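PDB 2YB5: putative fusidic acid resistance protein from Staphylococcus aureus, which probably binds elongation factor G and, as a FusB-type protein, mediates resistance to fusidic acid by promoting clearance of the drug-stalled factor from the ribosome. Local coordinates for residues A[12-17]-A[200-205]; A[116-121]-A[193-198]; A[16-21]-A[43-48]. All blocks are in the same frame, centred on the assembly; numbering follows the deposited sequence.

Contact 1 of 3, residues A[12-17]-A[200-205]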
loop_
_atom_site.group_PDB
_atom_site.type_symbol
_atom_site.label_atom_id
_atom_site.label_comp_id
_atom_site.label_asym_id
_atom_site.label_seq_id
_atom_site.Cartn_x
_atom_site.Cartn_y
_atom_site.Cartn_z
ATOM N N PHE A 12 -1.793 -0.529 7.886
ATOM C CA PHE A 12 -0.661 -1.217 8.483
ATOM C C PHE A 12 0.670 -0.618 8.021
ATOM O O PHE A 12 1.623 -0.540 8.791
ATOM C CB PHE A 12 -0.699 -2.721 8.190
ATOM C CG PHE A 12 0.473 -3.469 8.770
ATOM C CD1 PHE A 12 0.436 -3.932 10.074
ATOM C CD2 PHE A 12 1.623 -3.683 8.017
ATOM C CE1 PHE A 12 1.518 -4.620 10.620
ATOM C CE2 PHE A 12 2.716 -4.353 8.564
ATOM C CZ PHE A 12 2.660 -4.826 9.864
ATOM N N VAL A 13 0.728 -0.199 6.763
ATOM C CA VAL A 13 1.924 0.436 6.233
ATOM C C VAL A 13 2.157 1.748 6.963
ATOM O O VAL A 13 3.294 2.057 7.347
ATOM C CB VAL A 13 1.831 0.642 4.714
ATOM C CG1 VAL A 13 3.037 1.412 4.196
ATOM C CG2 VAL A 13 1.728 -0.715 4.022
ATOM N N LYS A 14 1.075 2.486 7.210
ATOM C CA LYS A 14 1.164 3.734 7.981
ATOM C C LYS A 14 1.631 3.456 9.425
ATOM O O LYS A 14 2.562 4.110 9.891
ATOM C CB LYS A 14 -0.171 4.489 7.963
ATOM C CG LYS A 14 -0.158 5.837 8.655
ATOM C CD LYS A 14 0.607 6.874 7.868
ATOM C CE LYS A 14 0.658 8.179 8.632
ATOM N NZ LYS A 14 1.348 9.274 7.886
ATOM N N VAL A 15 1.007 2.491 10.113
ATOM C CA VAL A 15 1.429 2.120 11.474
ATOM C C VAL A 15 2.945 1.859 11.520
ATOM O O VAL A 15 3.645 2.341 12.412
ATOM C CB VAL A 15 0.672 0.879 12.041
ATOM C CG1 VAL A 15 1.328 0.387 13.318
ATOM C CG2 VAL A 15 -0.804 1.190 12.318
ATOM N N LYS A 16 3.433 1.113 10.536
ATOM C CA LYS A 16 4.846 0.764 10.423
ATOM C C LYS A 16 5.705 2.009 10.213
ATOM O O LYS A 16 6.707 2.202 10.909
ATOM C CB LYS A 16 5.001 -0.231 9.270
ATOM C CG LYS A 16 6.417 -0.643 8.899
ATOM C CD LYS A 16 6.403 -1.534 7.656
ATOM C CE LYS A 16 6.131 -0.721 6.375
ATOM N NZ LYS A 16 5.874 -1.557 5.141
ATOM N N GLN A 17 5.299 2.867 9.282
ATOM C CA GLN A 17 5.969 4.153 9.076
ATOM C C GLN A 17 6.020 5.000 10.359
ATOM O O GLN A 17 7.004 5.706 10.601
ATOM C CB GLN A 17 5.315 4.949 7.937
ATOM C CG GLN A 17 5.611 4.387 6.537
ATOM C CD GLN A 17 4.821 5.063 5.422
ATOM O OE1 GLN A 17 4.849 4.613 4.274
ATOM N NE2 GLN A 17 4.118 6.148 5.749
ATOM N N ASN A 200 5.065 0.526 -0.042
ATOM C CA ASN A 200 5.193 1.956 0.236
ATOM C C ASN A 200 3.855 2.673 0.431
ATOM O O ASN A 200 3.813 3.766 0.996
ATOM C CB ASN A 200 5.912 2.666 -0.926
ATOM C CG ASN A 200 7.218 1.982 -1.341
ATOM O OD1 ASN A 200 7.859 1.278 -0.540
ATOM N ND2 ASN A 200 7.616 2.192 -2.616
ATOM N N LEU A 201 2.774 2.099 -0.082
ATOM C CA LEU A 201 1.512 2.832 -0.174
ATOM C C LEU A 201 0.805 2.919 1.181
ATOM O O LEU A 201 0.300 1.918 1.690
ATOM C CB LEU A 201 0.586 2.180 -1.212
ATOM C CG LEU A 201 -0.802 2.799 -1.389
ATOM C CD1 LEU A 201 -0.717 4.281 -1.776
ATOM C CD2 LEU A 201 -1.616 2.003 -2.435
ATOM N N ASP A 202 0.740 4.122 1.752
ATOM C CA ASP A 202 0.123 4.272 3.082
ATOM C C ASP A 202 -1.279 4.885 3.076
ATOM O O ASP A 202 -1.869 5.048 4.139
ATOM C CB ASP A 202 1.034 5.040 4.033
ATOM C CG ASP A 202 1.321 6.449 3.567
ATOM O OD1 ASP A 202 0.633 6.951 2.651
ATOM O OD2 ASP A 202 2.252 7.049 4.116
ATOM N N ASP A 203 -1.825 5.184 1.893
ATOM C CA ASP A 203 -3.170 5.759 1.785
ATOM C C ASP A 203 -3.839 5.383 0.459
ATOM O O ASP A 203 -3.423 5.853 -0.600
ATOM C CB ASP A 203 -3.088 7.282 1.938
ATOM C CG ASP A 203 -4.444 7.941 2.150
ATOM O OD1 ASP A 203 -5.482 7.285 1.965
ATOM O OD2 ASP A 203 -4.467 9.138 2.504
ATOM N N ILE A 204 -4.874 4.541 0.521
ATOM C CA ILE A 204 -5.611 4.108 -0.698
ATOM C C ILE A 204 -6.154 5.298 -1.486
ATOM O O ILE A 204 -6.332 5.200 -2.700
ATOM C CB ILE A 204 -6.762 3.113 -0.387
ATOM C CG1 ILE A 204 -7.230 2.385 -1.657
ATOM C CG2 ILE A 204 -7.952 3.813 0.307
ATOM C CD1 ILE A 204 -6.226 1.381 -2.193
ATOM N N ASN A 205 -6.378 6.427 -0.802
ATOM C CA ASN A 205 -6.766 7.667 -1.470
ATOM C C ASN A 205 -5.791 8.073 -2.565
ATOM O O ASN A 205 -6.219 8.624 -3.569
ATOM C CB ASN A 205 -6.916 8.832 -0.480
ATOM C CG ASN A 205 -8.247 8.838 0.238
ATOM O OD1 ASN A 205 -9.170 8.116 -0.121
ATOM N ND2 ASN A 205 -8.356 9.687 1.267
#
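The backbone oxygen of Asn200 packs against Val13 of helix 9-27 where the N-terminal helical part of the protein meets the treble-clef zinc-finger part, at the bend that joins helix 194-200 to helix 204-214. CG1 of Val13 lies 4.0 Å from Asn200 O. CB of Asn200 is directed away from helix 9-27, and its side chain touches Cys161, one of the zinc ligands, and Gln163, which Gln17 also touches; the junction therefore lies close to the metal site. Leu201 likewise directs its CB away and meets the helix through its carbonyl. Its O lies 3.6 Å from Val13 CB and nearly as close to both methyls of Val13, so the branched end of the valine straddles this oxygen.

Asp202 carries the polar part of the contact. Its CA comes within 5.0 Å of the CA of Lys14, and its CB rests against the turn of helix between Val13 and Lys14. A chi1 of 62° sets CG between the backbone N and the carbonyl carbon. The carboxylate then meets Gln17, whose chain is extended beyond CG and crosses that of Asp202 at about a right angle. Gln17 NE2 donates to Asp202 OD2 over 2.6 Å, a short bond with an N-H...O angle of 158°. OD2 receives it on its anti lone pair, close to the plane of the amide, although amide and carboxylate planes are turned 64° apart. Lys14 NZ stands 4.5 Å from Asp202 OD2, too far for a salt bridge, though its positive charge may still favour the ionised carboxylate. Asp203 then N-caps helix 204-214: its OD1 accepts from Asn205 N at 3.0 Å, the donor lying above the carboxylate plane.

Contact 2 of 3, residues A[116-121]-A[193-198]. With ZN (zinc ion), chain C.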
loop_
_atom_site.group_PDB
_atom_site.type_symbol
_atom_site.label_atom_id
_atom_site.label_comp_id
_atom_site.label_asym_id
_atom_site.label_seq_id
_atom_site.Cartn_x
_atom_site.Cartn_y
_atom_site.Cartn_z
ATOM N N LYS A 116 -1.852 -9.990 2.595
ATOM C CA LYS A 116 -1.734 -9.001 3.666
ATOM C C LYS A 116 -0.713 -7.900 3.315
ATOM O O LYS A 116 -0.371 -7.079 4.163
ATOM C CB LYS A 116 -1.333 -9.682 4.981
ATOM C CG LYS A 116 -2.339 -10.718 5.479
ATOM C CD LYS A 116 -1.805 -11.459 6.694
ATOM C CE LYS A 116 -2.761 -12.524 7.174
ATOM N NZ LYS A 116 -4.005 -11.957 7.766
ATOM N N GLU A 117 -0.217 -7.910 2.077
ATOM C CA GLU A 117 0.808 -6.965 1.640
ATOM C C GLU A 117 0.391 -6.101 0.471
ATOM O O GLU A 117 1.199 -5.291 -0.016
ATOM C CB GLU A 117 2.081 -7.711 1.248
ATOM C CG GLU A 117 2.674 -8.565 2.340
ATOM C CD GLU A 117 4.065 -9.026 1.973
ATOM O OE1 GLU A 117 4.235 -9.520 0.834
ATOM O OE2 GLU A 117 4.985 -8.879 2.807
ATOM N N ILE A 118 -0.850 -6.230 0.021
ATOM C CA ILE A 118 -1.316 -5.403 -1.087
ATOM C C ILE A 118 -2.630 -4.699 -0.788
ATOM O O ILE A 118 -3.560 -5.285 -0.228
ATOM C CB ILE A 118 -1.412 -6.185 -2.417
ATOM C CG1 ILE A 118 -2.162 -7.498 -2.258
ATOM C CG2 ILE A 118 -0.023 -6.438 -3.007
ATOM C CD1 ILE A 118 -2.555 -8.093 -3.615
ATOM N N SER A 119 -2.657 -3.417 -1.135
ATOM C CA SER A 119 -3.861 -2.616 -1.137
ATOM C C SER A 119 -4.466 -2.642 -2.533
ATOM O O SER A 119 -5.660 -2.437 -2.708
ATOM C CB SER A 119 -3.537 -1.181 -0.748
ATOM O OG SER A 119 -3.115 -1.127 0.604
ATOM N N TYR A 120 -3.627 -2.857 -3.534
ATOM C CA TYR A 120 -4.123 -3.073 -4.881
ATOM C C TYR A 120 -3.300 -4.136 -5.601
ATOM O O TYR A 120 -2.114 -4.312 -5.323
ATOM C CB TYR A 120 -4.125 -1.758 -5.664
ATOM C CG TYR A 120 -2.793 -1.265 -6.145
ATOM C CD1 TYR A 120 -2.268 -1.689 -7.357
ATOM C CD2 TYR A 120 -2.071 -0.316 -5.405
ATOM C CE1 TYR A 120 -1.035 -1.209 -7.810
ATOM C CE2 TYR A 120 -0.861 0.150 -5.838
ATOM C CZ TYR A 120 -0.350 -0.282 -7.051
ATOM O OH TYR A 120 0.857 0.207 -7.489
ATOM N N LEU A 121 -3.932 -4.817 -6.538
ATOM C CA LEU A 121 -3.271 -5.880 -7.287
ATOM C C LEU A 121 -2.805 -5.366 -8.641
ATOM O O LEU A 121 -3.631 -5.090 -9.531
ATOM C CB LEU A 121 -4.220 -7.064 -7.473
ATOM C CG LEU A 121 -3.608 -8.278 -8.169
ATOM C CD1 LEU A 121 -2.301 -8.695 -7.479
ATOM C CD2 LEU A 121 -4.627 -9.405 -8.180
ATOM N N ASP A 193 7.157 -2.188 -10.500
ATOM C CA ASP A 193 6.788 -3.322 -9.668
ATOM C C ASP A 193 5.745 -2.882 -8.629
ATOM O O ASP A 193 6.077 -2.232 -7.643
ATOM C CB ASP A 193 8.051 -3.862 -8.982
ATOM C CG ASP A 193 7.769 -4.988 -8.030
ATOM O OD1 ASP A 193 6.622 -5.467 -7.957
ATOM O OD2 ASP A 193 8.712 -5.401 -7.338
ATOM N N SER A 194 4.485 -3.239 -8.871
ATOM C CA SER A 194 3.378 -2.837 -8.015
ATOM C C SER A 194 3.464 -3.449 -6.619
ATOM O O SER A 194 2.901 -2.903 -5.669
ATOM C CB SER A 194 2.048 -3.200 -8.673
ATOM O OG SER A 194 1.921 -2.525 -9.917
ATOM N N PHE A 195 4.181 -4.563 -6.478
ATOM C CA PHE A 195 4.357 -5.177 -5.163
ATOM C C PHE A 195 5.267 -4.343 -4.277
ATOM O O PHE A 195 4.984 -4.165 -3.092
ATOM C CB PHE A 195 4.803 -6.634 -5.309
ATOM C CG PHE A 195 3.791 -7.457 -6.053
ATOM C CD1 PHE A 195 2.713 -8.005 -5.383
ATOM C CD2 PHE A 195 3.857 -7.584 -7.439
ATOM C CE1 PHE A 195 1.740 -8.728 -6.069
ATOM C CE2 PHE A 195 2.885 -8.295 -8.133
ATOM C CZ PHE A 195 1.825 -8.869 -7.444
ATOM N N LYS A 196 6.324 -3.782 -4.855
ATOM C CA LYS A 196 7.154 -2.810 -4.141
ATOM C C LYS A 196 6.350 -1.553 -3.794
ATOM O O LYS A 196 6.416 -1.064 -2.662
ATOM C CB LYS A 196 8.372 -2.434 -4.970
ATOM C CG LYS A 196 9.368 -1.525 -4.245
ATOM C CD LYS A 196 10.266 -0.768 -5.218
ATOM C CE LYS A 196 11.258 0.120 -4.455
ATOM N NZ LYS A 196 12.038 1.024 -5.347
ATOM N N CYS A 197 5.611 -1.033 -4.773
ATOM C CA CYS A 197 4.657 0.078 -4.564
ATOM C C CYS A 197 3.737 -0.142 -3.352
ATOM O O CYS A 197 3.567 0.750 -2.516
ATOM C CB CYS A 197 3.765 0.252 -5.805
ATOM S SG CYS A 197 2.795 1.772 -5.829
ATOM N N ASN A 198 3.151 -1.332 -3.280
ATOM C CA ASN A 198 2.223 -1.676 -2.199
ATOM C C ASN A 198 2.863 -1.743 -0.812
ATOM O O ASN A 198 2.172 -1.575 0.187
ATOM C CB ASN A 198 1.494 -2.978 -2.512
ATOM C CG ASN A 198 0.273 -2.756 -3.375
ATOM O OD1 ASN A 198 -0.790 -2.406 -2.865
ATOM N ND2 ASN A 198 0.418 -2.952 -4.696
HETATM ZN ZN ZN C . 4.654 3.302 -6.136
HETATM O O HOH W 1 3.465 -5.916 -1.759
HETATM O O HOH W 2 -0.436 -0.575 0.812
HETATM O O HOH W 3 2.365 0.039 -10.017
#
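Ile118 CG2 packs 3.9 Å from Phe195 CD1, and Leu121 CD1 reaches CZ of the same ring, forming an apolar patch between the start of strand 121-125, with the loop before it, and helix 194-200 of the treble-clef zinc finger. The Leu121 and Phe195 side chains run alongside each other in one direction. Ile118 CG2 also rests against Asn198 CG.

Next to this patch, the Tyr120 ring lies under the Asn198 amide, with ND2 3.5 Å above the ring plane and over its centre; the two planes are 50° apart. Cys197 SG, a zinc ligand together with Cys158, Cys161 and Cys191, sits at the ring edge, so the tyrosine borders the metal site.

The Asn198 amide supplies the polar link. Its OD1 accepts from Ser119 N at 2.7 Å and from Tyr120 N at 2.9 Å, both donors arriving from the same face of its plane. With OD1 so engaged and ND2 donating to Ser194 O, the amide can be turned only one way; the ND2 bond to Tyr120 O is weak. Farther out, one water bridges Glu117 O and Phe195 O, and another accepts from Ser119 OG while donating to Asn198 O at 2.9 Å.

Contact 3 of 3, residues A[16-21]-A[43-48]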
loop_
_atom_site.group_PDB
_atom_site.type_symbol
_atom_site.label_atom_id
_atom_site.label_comp_id
_atom_site.label_asym_id
_atom_site.label_seq_id
_atom_site.Cartn_x
_atom_site.Cartn_y
_atom_site.Cartn_z
ATOM N N LYS A 16 3.433 1.113 10.536
ATOM C CA LYS A 16 4.846 0.764 10.423
ATOM C C LYS A 16 5.705 2.009 10.213
ATOM O O LYS A 16 6.707 2.202 10.909
ATOM C CB LYS A 16 5.001 -0.231 9.270
ATOM C CG LYS A 16 6.417 -0.643 8.899
ATOM C CD LYS A 16 6.403 -1.534 7.656
ATOM C CE LYS A 16 6.131 -0.721 6.375
ATOM N NZ LYS A 16 5.874 -1.557 5.141
ATOM N N GLN A 17 5.299 2.867 9.282
ATOM C CA GLN A 17 5.969 4.153 9.076
ATOM C C GLN A 17 6.020 5.000 10.359
ATOM O O GLN A 17 7.004 5.706 10.601
ATOM C CB GLN A 17 5.315 4.949 7.937
ATOM C CG GLN A 17 5.611 4.387 6.537
ATOM C CD GLN A 17 4.821 5.063 5.422
ATOM O OE1 GLN A 17 4.849 4.613 4.274
ATOM N NE2 GLN A 17 4.118 6.148 5.749
ATOM N N LEU A 18 4.967 4.936 11.174
ATOM C CA LEU A 18 4.939 5.698 12.428
ATOM C C LEU A 18 5.899 5.108 13.465
ATOM O O LEU A 18 6.574 5.850 14.183
ATOM C CB LEU A 18 3.525 5.782 12.993
ATOM C CG LEU A 18 2.519 6.587 12.158
ATOM C CD1 LEU A 18 1.098 6.183 12.520
ATOM C CD2 LEU A 18 2.720 8.085 12.323
ATOM N N VAL A 19 5.973 3.781 13.523
ATOM C CA VAL A 19 6.883 3.106 14.440
ATOM C C VAL A 19 8.348 3.442 14.126
ATOM O O VAL A 19 9.118 3.720 15.044
ATOM C CB VAL A 19 6.654 1.579 14.451
ATOM C CG1 VAL A 19 7.774 0.866 15.181
ATOM C CG2 VAL A 19 5.309 1.258 15.106
ATOM N N TYR A 20 8.726 3.449 12.849
ATOM C CA TYR A 20 10.085 3.852 12.463
ATOM C C TYR A 20 10.343 5.321 12.774
ATOM O O TYR A 20 11.468 5.688 13.086
ATOM C CB TYR A 20 10.373 3.621 10.972
ATOM C CG TYR A 20 10.324 2.183 10.472
ATOM C CD1 TYR A 20 10.630 1.097 11.298
ATOM C CD2 TYR A 20 9.976 1.917 9.149
ATOM C CE1 TYR A 20 10.585 -0.219 10.808
ATOM C CE2 TYR A 20 9.931 0.617 8.655
ATOM C CZ TYR A 20 10.232 -0.445 9.482
ATOM O OH TYR A 20 10.167 -1.725 8.961
ATOM N N GLN A 21 9.316 6.162 12.671
ATOM C CA GLN A 21 9.468 7.566 13.022
ATOM C C GLN A 21 9.778 7.700 14.514
ATOM O O GLN A 21 10.601 8.513 14.889
ATOM C CB GLN A 21 8.231 8.385 12.641
ATOM C CG GLN A 21 8.462 9.920 12.651
ATOM C CD GLN A 21 9.119 10.462 11.374
ATOM O OE1 GLN A 21 9.586 9.707 10.526
ATOM N NE2 GLN A 21 9.140 11.779 11.236
ATOM N N ASN A 43 -0.250 8.267 19.662
ATOM C CA ASN A 43 -1.687 8.474 19.453
ATOM C C ASN A 43 -2.160 8.247 18.016
ATOM O O ASN A 43 -3.302 7.833 17.818
ATOM C CB ASN A 43 -2.142 9.848 19.953
ATOM C CG ASN A 43 -2.562 9.832 21.424
ATOM O OD1 ASN A 43 -3.132 8.851 21.915
ATOM N ND2 ASN A 43 -2.302 10.926 22.124
ATOM N N GLU A 44 -1.303 8.512 17.026
ATOM C CA GLU A 44 -1.624 8.194 15.622
ATOM C C GLU A 44 -1.770 6.696 15.417
ATOM O O GLU A 44 -2.691 6.243 14.734
ATOM C CB GLU A 44 -0.549 8.722 14.667
ATOM C CG GLU A 44 -0.481 10.244 14.575
ATOM C CD GLU A 44 -1.675 10.828 13.858
ATOM O OE1 GLU A 44 -1.821 10.564 12.638
ATOM O OE2 GLU A 44 -2.467 11.550 14.511
ATOM N N ILE A 45 -0.855 5.928 15.996
ATOM C CA ILE A 45 -0.908 4.471 15.895
ATOM C C ILE A 45 -2.187 3.932 16.527
ATOM O O ILE A 45 -2.881 3.098 15.930
ATOM C CB ILE A 45 0.312 3.812 16.563
ATOM C CG1 ILE A 45 1.583 4.174 15.790
ATOM C CG2 ILE A 45 0.134 2.282 16.649
ATOM C CD1 ILE A 45 2.861 3.758 16.451
ATOM N N ASN A 46 -2.483 4.417 17.730
ATOM C CA ASN A 46 -3.657 3.996 18.501
ATOM C C ASN A 46 -4.969 4.314 17.804
ATOM O O ASN A 46 -5.883 3.484 17.786
ATOM C CB ASN A 46 -3.650 4.667 19.885
ATOM C CG ASN A 46 -4.729 4.121 20.815
ATOM O OD1 ASN A 46 -4.831 2.915 21.031
ATOM N ND2 ASN A 46 -5.524 5.018 21.386
ATOM N N ASP A 47 -5.065 5.513 17.239
ATOM C CA ASP A 47 -6.274 5.925 16.533
ATOM C C ASP A 47 -6.588 4.998 15.350
ATOM O O ASP A 47 -7.750 4.673 15.113
ATOM C CB ASP A 47 -6.174 7.396 16.089
ATOM C CG ASP A 47 -6.306 8.372 17.255
ATOM O OD1 ASP A 47 -6.794 7.971 18.341
ATOM O OD2 ASP A 47 -5.917 9.549 17.090
ATOM N N ILE A 48 -5.555 4.551 14.635
ATOM C CA ILE A 48 -5.725 3.599 13.529
ATOM C C ILE A 48 -6.465 2.335 13.996
ATOM O O ILE A 48 -7.228 1.742 13.232
ATOM C CB ILE A 48 -4.370 3.212 12.894
ATOM C CG1 ILE A 48 -3.812 4.384 12.075
ATOM C CG2 ILE A 48 -4.505 1.982 12.011
ATOM C CD1 ILE A 48 -2.403 4.165 11.598
#
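The Leu18 and Ile45 side chains pass alongside one another, running opposite ways, in an antiparallel helix pair of the N-terminal helical region, which probably takes part in binding elongation factor G. Axes of the two short segments approach to 9.8 Å, with 161° between their N-to-C directions, and the closest CA pair is Leu18 and Ile45. CB of Leu18 is directed toward the partner helix and lies 3.8 Å from Ile45 CG1, while CD1 extends farther across to Glu44 CB, 3.7 Å away, and to Ile48 CD1 at 4.1 Å. One leucine thus touches three residues on two successive turns of helix 35-50.

Ile45 answers with its longer branch. Its CG1 lies anti to the carbonyl carbon (chi1 -66°), and the extended chain carries CD1 to Val19 CG2 at 3.7 Å; these two side chains cross at about a right angle. Glu44 contributes only the aliphatic root of its chain. Its CB lies beside both methyls of Leu18, but the chain bends at chi2 and takes the carboxylate away from helix 9-27. No hydrogen bond spans the segments.

The surrounding helices extend the same apolar layer: Val15, one turn before Val19 on helix 9-27, packs on Ile45 and Ile48, Phe59 of helix 59-63 touches both Val19 and Ile45, and Ala73 of helix 70-80 lies against Val19.

In the fold
Contacts 1 and 3 both use helix 9-27, yet they serve different neighbours: contact 3 builds the apolar interior of the N-terminal helices, whereas contact 1 joins those helices to the zinc-finger part through a partly buried, polar seam. Contact 2 is buried too, but it combines apolar packing with amide bonds beside the metal and, toward its edge, water bridges. Contacts 1 and 2 meet directly, Leu201 packing on Tyr120 and Val13 on Asn198 O, and contact 1 closes a loop of chain that encloses contact 2. Contact 3 stands about 20 Å from contact 2, centre to centre, without touching it.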